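Local atomic coordinates of PPC domain-containing protein (Archaeoglobus fulgidus, PDB entry 2H6L), a protein that is of unknown function but binds zinc and belongs to the plant and prokaryote conserved (PPC) domain family. Residues Tyr61-Leu66 and His104-Glu109. Residues are numbered along the deposited sequence; the frame is centred on the assembly and turned at random.
With ZN (zinc ion), chain D; ACY (acetic acid), chain E.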
loop_
_atom_site.group_PDB
_atom_site.type_symbol
_atom_site.label_atom_id
_atom_site.label_comp_id
_atom_site.label_asym_id
_atom_site.label_seq_id
_atom_site.Cartn_x
_atom_site.Cartn_y
_atom_site.Cartn_z
ATOM N N TYR A 61 17.359 9.817 13.013
ATOM C CA TYR A 61 17.070 9.771 11.589
ATOM C C TYR A 61 18.226 10.322 10.764
ATOM O O TYR A 61 19.027 11.129 11.246
ATOM C CB TYR A 61 15.789 10.548 11.290
ATOM C CG TYR A 61 14.517 9.779 11.585
ATOM C CD1 TYR A 61 14.112 8.724 10.764
ATOM C CD2 TYR A 61 13.713 10.108 12.674
ATOM C CE1 TYR A 61 12.934 8.017 11.021
ATOM C CE2 TYR A 61 12.533 9.406 12.940
ATOM C CZ TYR A 61 12.150 8.363 12.107
ATOM O OH TYR A 61 10.989 7.667 12.350
ATOM N N VAL A 62 18.315 9.846 9.526
ATOM C CA VAL A 62 19.332 10.267 8.575
ATOM C C VAL A 62 18.528 10.594 7.327
ATOM O O VAL A 62 18.013 9.695 6.669
ATOM C CB VAL A 62 20.313 9.125 8.268
ATOM C CG1 VAL A 62 21.330 9.573 7.244
ATOM C CG2 VAL A 62 21.012 8.682 9.552
ATOM N N LYS A 63 18.411 11.876 7.004
ATOM C CA LYS A 63 17.616 12.278 5.858
ATOM C C LYS A 63 18.348 12.440 4.538
ATOM O O LYS A 63 19.566 12.623 4.487
ATOM C CB LYS A 63 16.842 13.561 6.181
ATOM C CG LYS A 63 17.696 14.727 6.649
ATOM C CD LYS A 63 16.842 15.958 6.942
ATOM C CE LYS A 63 15.820 15.689 8.038
ATOM N NZ LYS A 63 14.923 16.859 8.276
ATOM N N LYS A 64 17.572 12.347 3.464
ATOM C CA LYS A 64 18.084 12.484 2.114
ATOM C C LYS A 64 17.199 13.480 1.377
ATOM O O LYS A 64 15.970 13.409 1.448
ATOM C CB LYS A 64 18.065 11.133 1.390
ATOM C CG LYS A 64 18.641 11.193 -0.016
ATOM C CD LYS A 64 18.640 9.837 -0.699
ATOM C CE LYS A 64 19.324 9.929 -2.050
ATOM N NZ LYS A 64 20.653 10.592 -1.914
ATOM N N GLU A 65 17.832 14.422 0.691
ATOM C CA GLU A 65 17.103 15.431 -0.060
ATOM C C GLU A 65 17.057 15.011 -1.506
ATOM O O GLU A 65 18.036 14.499 -2.040
ATOM C CB GLU A 65 17.791 16.791 0.051
ATOM C CG GLU A 65 17.549 17.499 1.368
ATOM C CD GLU A 65 18.350 18.779 1.485
ATOM O OE1 GLU A 65 19.541 18.705 1.859
ATOM O OE2 GLU A 65 17.789 19.857 1.188
ATOM N N LEU A 66 15.905 15.221 -2.125
ATOM C CA LEU A 66 15.705 14.882 -3.524
ATOM C C LEU A 66 15.058 16.081 -4.193
ATOM O O LEU A 66 13.883 16.357 -3.967
ATOM C CB LEU A 66 14.784 13.672 -3.648
ATOM C CG LEU A 66 15.326 12.341 -3.126
ATOM C CD1 LEU A 66 14.176 11.366 -2.971
ATOM C CD2 LEU A 66 16.390 11.795 -4.082
ATOM N N HIS A 104 11.290 7.005 5.375
ATOM C CA HIS A 104 10.369 7.746 6.217
ATOM C C HIS A 104 10.188 9.081 5.483
ATOM O O HIS A 104 11.165 9.693 5.051
ATOM C CB HIS A 104 11.015 7.972 7.591
ATOM C CG HIS A 104 10.137 8.681 8.571
ATOM N ND1 HIS A 104 9.383 8.019 9.514
ATOM C CD2 HIS A 104 9.881 10.002 8.744
ATOM C CE1 HIS A 104 8.696 8.898 10.224
ATOM N NE2 HIS A 104 8.981 10.108 9.774
ATOM N N LEU A 105 8.946 9.525 5.331
ATOM C CA LEU A 105 8.675 10.774 4.631
ATOM C C LEU A 105 8.636 11.968 5.576
ATOM O O LEU A 105 7.928 11.948 6.579
ATOM C CB LEU A 105 7.342 10.674 3.886
ATOM C CG LEU A 105 6.874 11.929 3.154
ATOM C CD1 LEU A 105 7.833 12.234 2.008
ATOM C CD2 LEU A 105 5.458 11.711 2.630
ATOM N N PHE A 106 9.393 13.010 5.246
ATOM C CA PHE A 106 9.424 14.219 6.066
ATOM C C PHE A 106 8.653 15.326 5.374
ATOM O O PHE A 106 7.843 16.014 5.998
ATOM C CB PHE A 106 10.866 14.663 6.315
ATOM C CG PHE A 106 11.612 13.777 7.272
ATOM C CD1 PHE A 106 11.327 13.809 8.632
ATOM C CD2 PHE A 106 12.584 12.900 6.815
ATOM C CE1 PHE A 106 12.002 12.981 9.523
ATOM C CE2 PHE A 106 13.264 12.065 7.700
ATOM C CZ PHE A 106 12.973 12.106 9.053
ATOM N N SER A 107 8.912 15.498 4.081
ATOM C CA SER A 107 8.213 16.510 3.290
ATOM C C SER A 107 8.264 16.169 1.807
ATOM O O SER A 107 9.154 15.449 1.346
ATOM C CB SER A 107 8.838 17.891 3.490
ATOM O OG SER A 107 10.116 17.959 2.874
ATOM N N ALA A 108 7.299 16.703 1.069
ATOM C CA ALA A 108 7.220 16.498 -0.364
ATOM C C ALA A 108 6.366 17.590 -0.981
ATOM O O ALA A 108 5.274 17.891 -0.501
ATOM C CB ALA A 108 6.624 15.133 -0.679
ATOM N N GLU A 109 6.887 18.200 -2.035
ATOM C CA GLU A 109 6.150 19.232 -2.740
ATOM C C GLU A 109 5.287 18.466 -3.722
ATOM O O GLU A 109 5.791 17.657 -4.494
ATOM C CB GLU A 109 7.103 20.148 -3.492
ATOM C CG GLU A 109 6.439 21.383 -4.059
ATOM C CD GLU A 109 7.431 22.291 -4.754
ATOM O OE1 GLU A 109 8.514 22.531 -4.176
ATOM O OE2 GLU A 109 7.127 22.767 -5.870
HETATM ZN ZN ZN D . 8.888 5.972 9.944
HETATM C C ACY E . 10.925 4.513 11.293
HETATM O O ACY E . 11.027 5.223 10.319
HETATM O OXT ACY E . 11.994 4.283 12.079
HETATM C CH3 ACY E . 9.602 3.884 11.618
#
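Tyr61 reaches across to the zinc ligand His104: CE1 and CZ of its ring lie over one face of the imidazole, the two planes at 44°, an oblique pairing. ND1 of His104 binds the zinc ion at 2.1 Å; because its lone pair is spent on the metal and it carries no proton, OH of Tyr61, though 3.3 Å from that ND1, does not bond to it. OH of Tyr61 instead gives a weak hydrogen bond, 3.2 Å, to O of an acetate, probably from the crystallisation liquor, and the same oxygen ligates the zinc. His89 and His91 supply the remaining protein ligands. Phe106, flat and apolar, turns its edge to the tyrosine face, CZ standing 3.8 Å from CG of Tyr61 in a T-shaped pair at 89°. CD2 of His104 lies under one face of Phe106, toward the rim. Over the opposite face Lys63, whose long aliphatic chain bends at chi3 (61°) to carry its charge across, places NZ 4.7 Å from the Phe106 ring centroid, a cation-pi contact. Strand 45-55 pairs with both segments, and a classic beta bulge at Phe106 and Ser107 faces its Val50. Were Tyr61 replaced by an alanine, the acetate oxygen would probably lose this donor and the Phe106 edge its tyrosine partner. The three-histidine zinc with its acetate oxygen, beside a phenol placed to offer a weak hydrogen bond, is consistent with a metal site that can take an oxygen ligand.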